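Local coordinates for putative isochorismatase (Bordetella bronchiseptica, PDB 3UAO), which catalyses the hydrolysis of maleamate to maleate and ammonia, a step in the breakdown of nicotinate (vitamin B3), at residues 48-53 with 174-179; 91-96 with 103-108. All coordinates share one frame; numbering follows the deposited sequence.

Contact 1: 48-53 with 174-179; sequences LIVDFV and RASVVD
L48 and V50, near the C-terminal end of an inner strand of the parallel alpha/beta sheet, pack against S176 in the first turn of helix 174-182. V50 and S176 bring the backbones closest, with 7.9 Å between their CA atoms, and side chains bridge that gap. Both methyls of V50 face S176 OG from the same side, CG1 at 4.1 Å and CG2 at 4.2 Å. Two residues earlier on the strand, L48 reaches S176 with one branch, its CD2 standing 4.4 Å from S176 CB. The hydroxyl stays beside its own backbone N (chi1 -65°), where it is hydrogen-bonded to the backbone O of the oxidised cysteine at position 172 and the backbone N of A144. The contact is therefore loose van der Waals packing around a buried, hydrogen-bonded hydroxyl. Just past V50, D51 forms a salt bridge with K139 and receives the hydroxyl of S91 as a further partner. This is the alpha/beta core of an isochorismatase-like hydrolase, in which D51, K139 and the cysteine at 172 probably correspond to the Asp-Lys-Cys triad of the family.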
# COMPACT_ATOMS: atom_id res chain seq x y z
N LEU A 48 -5.92 9.76 -16.12
CA LEU A 48 -6.82 9.05 -15.26
C LEU A 48 -8.18 9.70 -15.33
O LEU A 48 -8.27 10.90 -15.05
CB LEU A 48 -6.34 9.21 -13.82
CG LEU A 48 -7.18 8.45 -12.83
CD1 LEU A 48 -7.21 7.00 -13.24
CD2 LEU A 48 -6.60 8.67 -11.48
N ILE A 49 -9.21 8.94 -15.67
CA ILE A 49 -10.57 9.42 -15.61
C ILE A 49 -11.26 8.72 -14.44
O ILE A 49 -11.51 7.51 -14.50
CB ILE A 49 -11.32 9.12 -16.91
CG1 ILE A 49 -10.55 9.65 -18.13
CG2 ILE A 49 -12.70 9.74 -16.89
CD1 ILE A 49 -11.19 9.27 -19.45
N VAL A 50 -11.57 9.44 -13.38
CA VAL A 50 -12.09 8.74 -12.20
C VAL A 50 -13.62 8.74 -12.08
O VAL A 50 -14.24 9.77 -12.01
CB VAL A 50 -11.31 9.10 -10.84
CG1 VAL A 50 -10.11 9.97 -11.09
CG2 VAL A 50 -12.19 9.64 -9.80
N ASP A 51 -14.20 7.55 -12.14
CA ASP A 51 -15.61 7.30 -11.85
C ASP A 51 -16.64 8.05 -12.68
O ASP A 51 -17.74 8.32 -12.20
CB ASP A 51 -15.89 7.55 -10.36
CG ASP A 51 -15.12 6.65 -9.48
OD1 ASP A 51 -14.57 5.65 -9.97
OD2 ASP A 51 -15.05 6.96 -8.28
N PHE A 52 -16.32 8.37 -13.91
CA PHE A 52 -17.35 8.91 -14.79
C PHE A 52 -18.28 7.79 -15.25
O PHE A 52 -18.22 7.36 -16.40
CB PHE A 52 -16.73 9.64 -15.98
CG PHE A 52 -16.45 11.09 -15.72
CD1 PHE A 52 -17.11 11.76 -14.70
CD2 PHE A 52 -15.57 11.80 -16.53
CE1 PHE A 52 -16.88 13.10 -14.51
CE2 PHE A 52 -15.35 13.12 -16.34
CZ PHE A 52 -16.00 13.78 -15.35
N VAL A 53 -19.14 7.35 -14.32
CA VAL A 53 -20.00 6.18 -14.52
C VAL A 53 -21.45 6.64 -14.51
O VAL A 53 -21.76 7.68 -13.95
CB VAL A 53 -19.72 5.07 -13.46
CG1 VAL A 53 -18.27 4.64 -13.52
CG2 VAL A 53 -20.07 5.52 -12.07
N ARG A 174 -10.36 14.20 -5.74
CA ARG A 174 -9.40 14.69 -4.77
C ARG A 174 -8.63 13.55 -4.12
O ARG A 174 -7.40 13.61 -4.01
CB ARG A 174 -10.08 15.50 -3.68
CG ARG A 174 -9.11 16.31 -2.82
CD ARG A 174 -9.27 16.01 -1.41
NE ARG A 174 -8.29 16.71 -0.57
CZ ARG A 174 -8.44 17.93 -0.08
NH1 ARG A 174 -9.53 18.63 -0.32
NH2 ARG A 174 -7.49 18.47 0.70
N ALA A 175 -9.33 12.51 -3.67
CA ALA A 175 -8.65 11.38 -3.00
C ALA A 175 -7.62 10.83 -3.96
O ALA A 175 -6.51 10.55 -3.57
CB ALA A 175 -9.66 10.29 -2.59
N SER A 176 -8.00 10.67 -5.22
CA SER A 176 -7.14 10.13 -6.22
C SER A 176 -5.93 11.04 -6.56
O SER A 176 -4.86 10.55 -6.95
CB SER A 176 -7.96 9.87 -7.48
OG SER A 176 -8.93 8.89 -7.28
N VAL A 177 -6.12 12.35 -6.47
CA VAL A 177 -5.07 13.31 -6.78
C VAL A 177 -4.00 13.36 -5.69
O VAL A 177 -2.80 13.36 -5.96
CB VAL A 177 -5.71 14.69 -7.01
CG1 VAL A 177 -4.72 15.84 -6.71
CG2 VAL A 177 -6.30 14.76 -8.44
N VAL A 178 -4.44 13.42 -4.44
CA VAL A 178 -3.54 13.35 -3.32
C VAL A 178 -2.77 12.03 -3.36
O VAL A 178 -1.58 12.00 -3.06
CB VAL A 178 -4.33 13.47 -2.01
CG1 VAL A 178 -3.46 13.07 -0.79
CG2 VAL A 178 -4.87 14.92 -1.86
N ASP A 179 -3.43 10.94 -3.74
CA ASP A 179 -2.70 9.65 -3.83
C ASP A 179 -1.63 9.63 -4.89
O ASP A 179 -0.51 9.06 -4.68
CB ASP A 179 -3.63 8.45 -4.01
CG ASP A 179 -4.11 7.84 -2.65
OD1 ASP A 179 -3.48 8.10 -1.61
OD2 ASP A 179 -5.09 7.06 -2.63

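Contact 2: 91-96 with 103-108; sequences SRIVYA and NIFSIK
Y95 and N103 mark the closest backbone approach, 9.3 Å between their CA atoms, where the extended chain leaving strand 87-93 faces the turn that starts the short helix 105-108. Long side chains span the distance. With CG beside the backbone N, the Y95 ring projects across the gap and donates a hydrogen bond from OH to N103 OD1 at 2.9 Å. The hydroxyl comes from the flank of the amide, at a C=O...donor angle of 113°, and is tilted 32° from the carbonyl plane. The amide meets the tyrosine at its edge, the two planes standing 83° apart. N103 OD1 takes a second bond, nearly in line with its C=O, from S106 N at 3.0 Å. In return N103 N donates to S106 OG at 3.0 Å, which completes a capping box. N103 ND2 binds the backbone O of S140, so both ends of the amide are held and its rotation is fixed. S106 CB sits 3.4 Å from Y95 OH, while F105 brings its ring to the same hydroxyl with CD2 at 3.7 Å. The anti placement of F105 CG relative to its backbone N also carries the ring to I93, whose CD1 touches the ring edge at CE2, 4.2 Å away. M181 of a second subunit packs on F105, and Q156 of a third packs on N103. One buried carbonyl oxygen thus serves two donors, coupling the tyrosine to the helix cap, and the apolar I93–F105 pair extends the join beside this polar centre.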
# COMPACT_ATOMS: atom_id res chain seq x y z
N SER A 91 -11.41 4.45 -13.82
CA SER A 91 -11.74 3.89 -12.54
C SER A 91 -13.26 3.72 -12.50
O SER A 91 -14.02 4.43 -13.15
CB SER A 91 -11.23 4.81 -11.41
OG SER A 91 -12.24 5.66 -10.91
N ARG A 92 -13.69 2.75 -11.71
CA ARG A 92 -15.11 2.48 -11.48
C ARG A 92 -15.20 2.03 -10.05
O ARG A 92 -14.31 1.32 -9.60
CB ARG A 92 -15.59 1.30 -12.35
CG ARG A 92 -15.55 1.53 -13.85
CD ARG A 92 -15.89 0.26 -14.61
NE ARG A 92 -17.17 -0.26 -14.14
CZ ARG A 92 -17.55 -1.54 -14.15
NH1 ARG A 92 -16.78 -2.49 -14.63
NH2 ARG A 92 -18.73 -1.85 -13.65
N ILE A 93 -16.24 2.46 -9.31
CA ILE A 93 -16.54 1.89 -8.01
C ILE A 93 -17.31 0.62 -8.27
O ILE A 93 -18.27 0.61 -9.06
CB ILE A 93 -17.29 2.86 -7.09
CG1 ILE A 93 -16.37 4.03 -6.72
CG2 ILE A 93 -17.70 2.20 -5.75
CD1 ILE A 93 -17.05 5.16 -5.92
N VAL A 94 -16.81 -0.48 -7.70
CA VAL A 94 -17.48 -1.79 -7.79
C VAL A 94 -17.40 -2.55 -6.46
O VAL A 94 -16.31 -2.85 -5.96
CB VAL A 94 -16.85 -2.67 -8.86
CG1 VAL A 94 -17.41 -4.13 -8.76
CG2 VAL A 94 -17.04 -2.09 -10.25
N TYR A 95 -18.56 -2.89 -5.91
CA TYR A 95 -18.64 -3.85 -4.80
C TYR A 95 -19.12 -5.21 -5.30
O TYR A 95 -19.68 -5.30 -6.40
CB TYR A 95 -19.62 -3.36 -3.75
CG TYR A 95 -19.13 -2.16 -2.94
CD1 TYR A 95 -18.58 -2.32 -1.67
CD2 TYR A 95 -19.27 -0.88 -3.43
CE1 TYR A 95 -18.15 -1.24 -0.93
CE2 TYR A 95 -18.83 0.23 -2.68
CZ TYR A 95 -18.27 0.03 -1.44
OH TYR A 95 -17.83 1.09 -0.69
N ALA A 96 -18.92 -6.24 -4.47
CA ALA A 96 -19.43 -7.58 -4.71
C ALA A 96 -20.96 -7.62 -4.61
O ALA A 96 -21.54 -6.98 -3.76
CB ALA A 96 -18.81 -8.61 -3.72
N ASN A 103 -18.09 -1.89 3.26
CA ASN A 103 -16.98 -1.34 4.03
C ASN A 103 -17.36 -0.09 4.81
O ASN A 103 -18.53 0.10 5.11
CB ASN A 103 -15.74 -1.19 3.13
CG ASN A 103 -15.93 -0.17 2.04
OD1 ASN A 103 -16.96 0.53 2.00
ND2 ASN A 103 -14.93 -0.07 1.13
N ILE A 104 -16.39 0.74 5.21
CA ILE A 104 -16.70 1.91 6.02
C ILE A 104 -17.30 2.97 5.09
O ILE A 104 -18.37 3.51 5.37
CB ILE A 104 -15.46 2.40 6.74
CG1 ILE A 104 -14.83 1.24 7.51
CG2 ILE A 104 -15.78 3.51 7.73
CD1 ILE A 104 -15.81 0.54 8.43
N PHE A 105 -16.65 3.23 3.96
CA PHE A 105 -17.19 4.13 2.94
C PHE A 105 -18.67 3.91 2.63
O PHE A 105 -19.42 4.90 2.45
CB PHE A 105 -16.40 3.91 1.66
CG PHE A 105 -16.66 4.92 0.56
CD1 PHE A 105 -16.96 6.24 0.84
CD2 PHE A 105 -16.51 4.54 -0.75
CE1 PHE A 105 -17.15 7.18 -0.19
CE2 PHE A 105 -16.72 5.46 -1.78
CZ PHE A 105 -17.05 6.78 -1.50
N SER A 106 -19.08 2.64 2.48
CA SER A 106 -20.48 2.32 2.12
C SER A 106 -21.45 2.30 3.33
O SER A 106 -22.63 2.05 3.15
CB SER A 106 -20.59 0.99 1.36
OG SER A 106 -20.28 -0.15 2.14
N ILE A 107 -20.96 2.57 4.54
CA ILE A 107 -21.79 2.90 5.68
C ILE A 107 -22.08 4.39 5.64
O ILE A 107 -23.25 4.81 5.76
CB ILE A 107 -21.12 2.55 7.03
CG1 ILE A 107 -21.03 1.03 7.22
CG2 ILE A 107 -21.88 3.18 8.18
CD1 ILE A 107 -20.08 0.57 8.29
N LYS A 108 -21.03 5.19 5.47
CA LYS A 108 -21.19 6.65 5.34
C LYS A 108 -22.06 7.03 4.15
O LYS A 108 -22.90 7.90 4.27
CB LYS A 108 -19.84 7.35 5.14
CG LYS A 108 -19.06 7.68 6.38
CD LYS A 108 -19.85 8.44 7.43
CE LYS A 108 -20.18 9.88 7.02
NZ LYS A 108 -20.76 10.61 8.19

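Both contacts are buried, but contact 1 lies about 2 Å from the centre of the chain and contact 2 about 16 Å from it, their own centres being about 14 Å apart. Their first segments begin on the neighbouring parallel strands 45-50 and 87-93 and run on past the strand ends, joined by probable hydrogen bonds from S91 N to I49 O (3.1 Å) and D51 N to S91 O (3.3 Å). Contact 1 sets a helix against the sheet core through sparse side-chain packing. Contact 2, farther out, relies on a hydrogen bond to a capped helix turn. The second subunit reaches both, through helix 174-182 in one and helix 105-108 in the other.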